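Local coordinates for protein nicastrin (Dictyostelium purpureum, PDB 4R12) that probably serves as an essential subunit of gamma-secretase, an endoprotease complex that cleaves integral membrane proteins within the membrane, such as Notch receptors and amyloid-beta precursor protein, at residues Tyr280-Leu285 with Ile314-Ile319; Asp307-Thr312 with Asn542-Asn547. One frame throughout, in Å; residues are numbered along the deposited sequence.

How the contacts relate
The two contacts are neighbours, their centres 11 Å apart, and the chain ties them together: helix 309-313 of contact 2 runs straight into residues 314-319 of contact 1. They meet at His546. Asp284 OD2 accepts its NE2 in a probable hydrogen bond of 2.7 Å, and Phe281 CD1 packs against His546 CG at 3.6 Å. Beside them Asp284 CB touches Phe310 CE1 at 3.7 Å, and Tyr280 OH lies 3.2 Å from Asn547 ND2, again a probable hydrogen bond. Contact 1 carries the N-linked sugar of Asn315 at its outer end, whereas in contact 2 the side chain of Asp307 lies about 10 Å from the bound calcium ion.

Contact 1. Residues Tyr280-Leu285 with Ile314-Ile319; sequences YFINDL and INFTKI. With NAG (2-acetamido-2-deoxy-beta-D-glucopyranose), chain B.
The rings of Phe281 and Phe316 both offer an edge to an aliphatic methyl across the contact: Ile314 CD1 lies in the plane of Phe281, 3.7 Å from its CZ, and Leu285 CD1 lies in the plane of Phe316, 4.0 Å from its CD1. Ile282 CG2 reaches CE1 of Phe316 obliquely, while Trp201 and Trp268 pack on Phe281 from beyond the two segments. Leu285 is the centre of the joint. Both its methyls pack on Ile314, CD2 meeting CG2 of Ile314 at 3.7 Å, and CD1 alone goes on to Phe316 and, more distantly, Ile319; the leucine fork lets one side chain cover all three. The CB of Phe316 points to the helix, with CG anti to the backbone N (chi1 -179°), whereas Asn315 points away and is bonded through ND2 to C1 of N-acetylglucosamine. Asn315 OD1 accepts from Thr317 N (3.0 Å), the donor lying above the carbonyl plane. The chain of Lys318 bends at chi2 (-65°) and runs beside the sugar, its CG 3.8 Å from O5 of N-acetylglucosamine. An alanine here would probably leave the O5 side of the sugar less confined, without the aliphatic chain beyond CB. In the large lobe, whose fold is related to zinc exopeptidases, one short loop thus joins an apolar helix contact to an Asx turn at an Asn-Phe-Thr glycosylation sequon.

Contact 2. Residues Asp307-Thr312 with Asn542-Asn547; sequences DLAFQT and NTHLHN
The CA atoms of Asp307 and His544, 7.1 Å apart, are the nearest pair, where the loop leading into helix 309-313 faces strand 542-548. Between their side chains runs the hydrogen bond across the contact, His544 ND1 to Asp307 OD2, 2.7 Å long with an N-H...O angle of 150°. It meets the carboxylate on its syn side, somewhat out of plane, and the carboxylate and imidazole planes stand 78° apart. From the ring's other nitrogen, His544 NE2 gives a nearly straight bond of 2.6 Å to Asn542 OD1, in the ring plane. With both nitrogens donating and a carboxylate beside it, the imidazole is probably protonated, and the two bonds fix its rotation. Ala309 CB sits over the centre of the His544 ring, 3.5 Å from the centroid, a CH-pi contact for which a bare methyl is well suited.

Asp307 works in two directions. Its OD1 accepts Ala309 N at 3.1 Å, closing an Asx turn that leads into the helix, with Leu308 at the N-cap position. Its OD2 also takes a hydrogen bond from a water, which in turn accepts Leu545 N, so the carboxylate reaches the strand backbone as well.

Further along, His546 turns an edge onto one face of Phe310 in a T-shaped pair: CE1 comes 3.4 Å from Phe310 CD2, off centre toward the rim. Phenylalanine suits the place because its flat ring gives that C-H edge a face, while the opposite face packs on Gln311 CB; histidine adds NE2, hydrogen-bonded to Asp284 of helix 276-287, which helps hold the imidazole's orientation.

Strand 192-203 pairs antiparallel with strand 542-548 and brings Trp201 against both His544 and Ala309; helix 500-512 touches Thr543 and Leu545, and Phe288, just past helix 276-287, packs edge-to-face with Phe310.

Contact 1. Residues Tyr280-Leu285 with Ile314-Ile319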
loop_
_atom_site.group_PDB
_atom_site.type_symbol
_atom_site.label_atom_id
_atom_site.label_comp_id
_atom_site.label_asym_id
_atom_site.label_seq_id
_atom_site.Cartn_x
_atom_site.Cartn_y
_atom_site.Cartn_z
ATOM N N TYR A 280 -10.319 -11.912 2.757
ATOM C CA TYR A 280 -10.066 -12.840 3.858
ATOM C C TYR A 280 -10.943 -12.492 5.060
ATOM O O TYR A 280 -11.529 -13.371 5.676
ATOM C CB TYR A 280 -8.585 -12.816 4.241
ATOM C CG TYR A 280 -8.087 -13.959 5.109
ATOM C CD1 TYR A 280 -8.305 -13.966 6.485
ATOM C CD2 TYR A 280 -7.330 -14.996 4.558
ATOM C CE1 TYR A 280 -7.821 -14.994 7.284
ATOM C CE2 TYR A 280 -6.841 -16.024 5.349
ATOM C CZ TYR A 280 -7.088 -16.019 6.712
ATOM O OH TYR A 280 -6.590 -17.025 7.507
ATOM N N PHE A 281 -11.039 -11.202 5.376
ATOM C CA PHE A 281 -11.849 -10.762 6.508
ATOM C C PHE A 281 -13.320 -11.137 6.294
ATOM O O PHE A 281 -13.952 -11.703 7.180
ATOM C CB PHE A 281 -11.695 -9.247 6.724
ATOM C CG PHE A 281 -12.312 -8.744 8.004
ATOM C CD1 PHE A 281 -11.673 -8.945 9.219
ATOM C CD2 PHE A 281 -13.514 -8.056 7.993
ATOM C CE1 PHE A 281 -12.227 -8.472 10.401
ATOM C CE2 PHE A 281 -14.078 -7.576 9.177
ATOM C CZ PHE A 281 -13.439 -7.790 10.377
ATOM N N ILE A 282 -13.851 -10.823 5.113
ATOM C CA ILE A 282 -15.238 -11.177 4.767
ATOM C C ILE A 282 -15.464 -12.689 4.839
ATOM O O ILE A 282 -16.466 -13.154 5.391
ATOM C CB ILE A 282 -15.613 -10.677 3.361
ATOM C CG1 ILE A 282 -15.748 -9.157 3.371
ATOM C CG2 ILE A 282 -16.924 -11.334 2.862
ATOM C CD1 ILE A 282 -15.674 -8.534 1.992
ATOM N N ASN A 283 -14.523 -13.452 4.291
ATOM C CA ASN A 283 -14.613 -14.906 4.363
ATOM C C ASN A 283 -14.724 -15.389 5.807
ATOM O O ASN A 283 -15.527 -16.274 6.112
ATOM C CB ASN A 283 -13.411 -15.560 3.682
ATOM C CG ASN A 283 -13.586 -17.057 3.526
ATOM O OD1 ASN A 283 -14.536 -17.507 2.898
ATOM N ND2 ASN A 283 -12.668 -17.834 4.095
ATOM N N ASP A 284 -13.940 -14.792 6.698
ATOM C CA ASP A 284 -13.983 -15.183 8.102
ATOM C C ASP A 284 -15.295 -14.768 8.769
ATOM O O ASP A 284 -15.862 -15.522 9.564
ATOM C CB ASP A 284 -12.787 -14.599 8.863
ATOM C CG ASP A 284 -11.537 -15.472 8.737
ATOM O OD1 ASP A 284 -11.621 -16.533 8.080
ATOM O OD2 ASP A 284 -10.486 -15.112 9.305
ATOM N N LEU A 285 -15.787 -13.581 8.438
ATOM C CA LEU A 285 -17.072 -13.139 8.968
ATOM C C LEU A 285 -18.209 -14.112 8.637
ATOM O O LEU A 285 -19.098 -14.335 9.450
ATOM C CB LEU A 285 -17.431 -11.754 8.428
ATOM C CG LEU A 285 -16.559 -10.597 8.895
ATOM C CD1 LEU A 285 -17.140 -9.291 8.384
ATOM C CD2 LEU A 285 -16.457 -10.604 10.422
ATOM N N ILE A 314 -18.455 -8.951 15.381
ATOM C CA ILE A 314 -18.876 -8.428 14.092
ATOM C C ILE A 314 -19.793 -9.399 13.374
ATOM O O ILE A 314 -19.437 -10.538 13.065
ATOM C CB ILE A 314 -17.672 -8.069 13.184
ATOM C CG1 ILE A 314 -16.847 -6.950 13.834
ATOM C CG2 ILE A 314 -18.155 -7.593 11.807
ATOM C CD1 ILE A 314 -15.618 -6.561 13.041
ATOM N N ASN A 315 -21.023 -8.974 13.146
ATOM C CA ASN A 315 -22.000 -9.701 12.349
ATOM C C ASN A 315 -22.068 -9.086 10.972
ATOM O O ASN A 315 -22.432 -7.973 10.847
ATOM C CB ASN A 315 -23.356 -9.635 13.032
ATOM C CG ASN A 315 -24.439 -10.385 12.293
ATOM O OD1 ASN A 315 -24.329 -10.662 11.133
ATOM N ND2 ASN A 315 -25.500 -10.692 12.988
ATOM N N PHE A 316 -21.682 -9.824 9.953
ATOM C CA PHE A 316 -21.639 -9.306 8.612
ATOM C C PHE A 316 -22.916 -8.615 8.226
ATOM O O PHE A 316 -22.898 -7.570 7.668
ATOM C CB PHE A 316 -21.326 -10.394 7.599
ATOM C CG PHE A 316 -21.234 -9.905 6.187
ATOM C CD1 PHE A 316 -20.070 -9.422 5.696
ATOM C CD2 PHE A 316 -22.309 -9.951 5.355
ATOM C CE1 PHE A 316 -19.972 -8.976 4.411
ATOM C CE2 PHE A 316 -22.227 -9.530 4.069
ATOM C CZ PHE A 316 -21.053 -9.033 3.589
ATOM N N THR A 317 -24.030 -9.221 8.565
ATOM C CA THR A 317 -25.307 -8.702 8.153
ATOM C C THR A 317 -25.701 -7.418 8.851
ATOM O O THR A 317 -26.542 -6.733 8.368
ATOM C CB THR A 317 -26.415 -9.758 8.238
ATOM O OG1 THR A 317 -26.660 -10.068 9.590
ATOM C CG2 THR A 317 -26.002 -10.987 7.547
ATOM N N LYS A 318 -25.074 -7.096 9.970
ATOM C CA LYS A 318 -25.275 -5.810 10.615
ATOM C C LYS A 318 -24.556 -4.642 9.954
ATOM O O LYS A 318 -24.820 -3.513 10.283
ATOM C CB LYS A 318 -24.853 -5.841 12.051
ATOM C CG LYS A 318 -25.706 -6.658 12.964
ATOM C CD LYS A 318 -27.101 -6.129 13.116
ATOM C CE LYS A 318 -27.926 -7.147 13.877
ATOM N NZ LYS A 318 -29.025 -6.558 14.655
ATOM N N ILE A 319 -23.634 -4.919 9.051
ATOM C CA ILE A 319 -23.003 -3.830 8.300
ATOM C C ILE A 319 -24.056 -3.198 7.382
ATOM O O ILE A 319 -24.615 -3.853 6.494
ATOM C CB ILE A 319 -21.782 -4.323 7.497
ATOM C CG1 ILE A 319 -20.752 -4.946 8.441
ATOM C CG2 ILE A 319 -21.140 -3.178 6.723
ATOM C CD1 ILE A 319 -19.659 -5.733 7.728
HETATM C C1 NAG B . -26.779 -11.002 12.404
HETATM C C2 NAG B . -27.472 -11.963 13.331
HETATM C C3 NAG B . -28.896 -12.264 12.924
HETATM C C4 NAG B . -29.628 -11.149 12.223
HETATM C C5 NAG B . -28.717 -10.213 11.455
HETATM C C6 NAG B . -29.395 -8.945 11.026
HETATM C C7 NAG B . -26.487 -13.803 14.457
HETATM C C8 NAG B . -25.440 -14.855 14.364
HETATM N N2 NAG B . -26.786 -13.214 13.331
HETATM O O3 NAG B . -29.643 -12.636 14.072
HETATM O O4 NAG B . -30.328 -11.902 11.269
HETATM O O5 NAG B . -27.618 -9.888 12.265
HETATM O O6 NAG B . -29.860 -8.250 12.159
HETATM O O7 NAG B . -27.016 -13.524 15.487
#

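Contact 2. Residues Asp307-Thr312 with Asn542-Asn547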
loop_
_atom_site.group_PDB
_atom_site.type_symbol
_atom_site.label_atom_id
_atom_site.label_comp_id
_atom_site.label_asym_id
_atom_site.label_seq_id
_atom_site.Cartn_x
_atom_site.Cartn_y
_atom_site.Cartn_z
ATOM N N ASP A 307 -6.527 -13.661 17.028
ATOM C CA ASP A 307 -7.477 -12.738 17.658
ATOM C C ASP A 307 -8.894 -13.027 17.164
ATOM O O ASP A 307 -9.165 -12.957 15.964
ATOM C CB ASP A 307 -7.075 -11.286 17.356
ATOM C CG ASP A 307 -7.793 -10.269 18.234
ATOM O OD1 ASP A 307 -8.860 -10.590 18.801
ATOM O OD2 ASP A 307 -7.283 -9.132 18.343
ATOM N N LEU A 308 -9.800 -13.349 18.087
ATOM C CA LEU A 308 -11.146 -13.787 17.711
ATOM C C LEU A 308 -12.215 -12.698 17.868
ATOM O O LEU A 308 -13.407 -12.988 17.791
ATOM C CB LEU A 308 -11.543 -15.021 18.533
ATOM C CG LEU A 308 -10.801 -16.319 18.205
ATOM C CD1 LEU A 308 -11.157 -17.420 19.195
ATOM C CD2 LEU A 308 -11.106 -16.757 16.785
ATOM N N ALA A 309 -11.791 -11.452 18.071
ATOM C CA ALA A 309 -12.736 -10.358 18.275
ATOM C C ALA A 309 -13.719 -10.244 17.117
ATOM O O ALA A 309 -14.901 -9.965 17.323
ATOM C CB ALA A 309 -11.995 -9.039 18.466
ATOM N N PHE A 310 -13.230 -10.476 15.904
ATOM C CA PHE A 310 -14.075 -10.394 14.713
ATOM C C PHE A 310 -15.262 -11.350 14.814
ATOM O O PHE A 310 -16.370 -11.029 14.390
ATOM C CB PHE A 310 -13.266 -10.692 13.433
ATOM C CG PHE A 310 -12.876 -12.142 13.271
ATOM C CD1 PHE A 310 -13.712 -13.036 12.616
ATOM C CD2 PHE A 310 -11.665 -12.608 13.767
ATOM C CE1 PHE A 310 -13.357 -14.373 12.472
ATOM C CE2 PHE A 310 -11.297 -13.936 13.624
ATOM C CZ PHE A 310 -12.143 -14.821 12.973
ATOM N N GLN A 311 -15.024 -12.531 15.373
ATOM C CA GLN A 311 -16.079 -13.535 15.481
ATOM C C GLN A 311 -17.026 -13.159 16.603
ATOM O O GLN A 311 -18.241 -13.287 16.480
ATOM C CB GLN A 311 -15.497 -14.927 15.733
ATOM C CG GLN A 311 -16.558 -16.025 15.796
ATOM C CD GLN A 311 -15.988 -17.370 16.205
ATOM O OE1 GLN A 311 -15.321 -17.490 17.239
ATOM N NE2 GLN A 311 -16.245 -18.390 15.397
ATOM N N THR A 312 -16.445 -12.682 17.697
ATOM C CA THR A 312 -17.202 -12.300 18.876
ATOM C C THR A 312 -18.132 -11.108 18.635
ATOM O O THR A 312 -19.255 -11.078 19.134
ATOM C CB THR A 312 -16.239 -11.961 20.040
ATOM O OG1 THR A 312 -15.367 -13.073 20.283
ATOM C CG2 THR A 312 -17.009 -11.633 21.309
ATOM N N ASN A 542 -10.301 -1.510 21.399
ATOM C CA ASN A 542 -10.980 -2.471 20.530
ATOM C C ASN A 542 -10.424 -2.402 19.106
ATOM O O ASN A 542 -11.144 -2.109 18.145
ATOM C CB ASN A 542 -12.493 -2.212 20.542
ATOM C CG ASN A 542 -13.298 -3.408 20.084
ATOM O OD1 ASN A 542 -12.776 -4.511 19.957
ATOM N ND2 ASN A 542 -14.579 -3.193 19.838
ATOM N N THR A 543 -9.128 -2.682 18.994
ATOM C CA THR A 543 -8.376 -2.579 17.743
ATOM C C THR A 543 -7.650 -3.892 17.503
ATOM O O THR A 543 -7.057 -4.444 18.428
ATOM C CB THR A 543 -7.361 -1.421 17.807
ATOM O OG1 THR A 543 -8.064 -0.187 17.996
ATOM C CG2 THR A 543 -6.505 -1.336 16.531
ATOM N N HIS A 544 -7.683 -4.394 16.272
ATOM C CA HIS A 544 -7.311 -5.785 16.017
ATOM C C HIS A 544 -6.644 -5.986 14.668
ATOM O O HIS A 544 -7.051 -5.394 13.665
ATOM C CB HIS A 544 -8.561 -6.679 16.114
ATOM C CG HIS A 544 -9.342 -6.463 17.374
ATOM N ND1 HIS A 544 -8.973 -7.014 18.582
ATOM C CD2 HIS A 544 -10.434 -5.702 17.625
ATOM C CE1 HIS A 544 -9.821 -6.627 19.520
ATOM N NE2 HIS A 544 -10.719 -5.831 18.963
ATOM N N LEU A 545 -5.616 -6.824 14.655
ATOM C CA LEU A 545 -5.026 -7.283 13.410
ATOM C C LEU A 545 -5.859 -8.396 12.783
ATOM O O LEU A 545 -6.479 -9.184 13.498
ATOM C CB LEU A 545 -3.606 -7.800 13.655
ATOM C CG LEU A 545 -2.591 -6.806 14.224
ATOM C CD1 LEU A 545 -1.352 -7.555 14.705
ATOM C CD2 LEU A 545 -2.210 -5.788 13.165
ATOM N N HIS A 546 -5.847 -8.478 11.455
ATOM C CA HIS A 546 -6.425 -9.638 10.773
ATOM C C HIS A 546 -5.601 -10.038 9.544
ATOM O O HIS A 546 -5.119 -9.167 8.806
ATOM C CB HIS A 546 -7.871 -9.375 10.349
ATOM C CG HIS A 546 -8.674 -10.630 10.214
ATOM N ND1 HIS A 546 -9.493 -11.097 11.219
ATOM C CD2 HIS A 546 -8.736 -11.546 9.219
ATOM C CE1 HIS A 546 -10.048 -12.235 10.837
ATOM N NE2 HIS A 546 -9.603 -12.531 9.629
ATOM N N ASN A 547 -5.430 -11.347 9.348
ATOM C CA ASN A 547 -4.727 -11.889 8.186
ATOM C C ASN A 547 -5.219 -11.306 6.855
ATOM O O ASN A 547 -6.424 -11.212 6.621
ATOM C CB ASN A 547 -4.893 -13.410 8.100
ATOM C CG ASN A 547 -4.092 -14.173 9.145
ATOM O OD1 ASN A 547 -3.192 -13.638 9.805
ATOM N ND2 ASN A 547 -4.399 -15.454 9.268
HETATM O O HOH W 1 -4.985 -8.153 17.152
#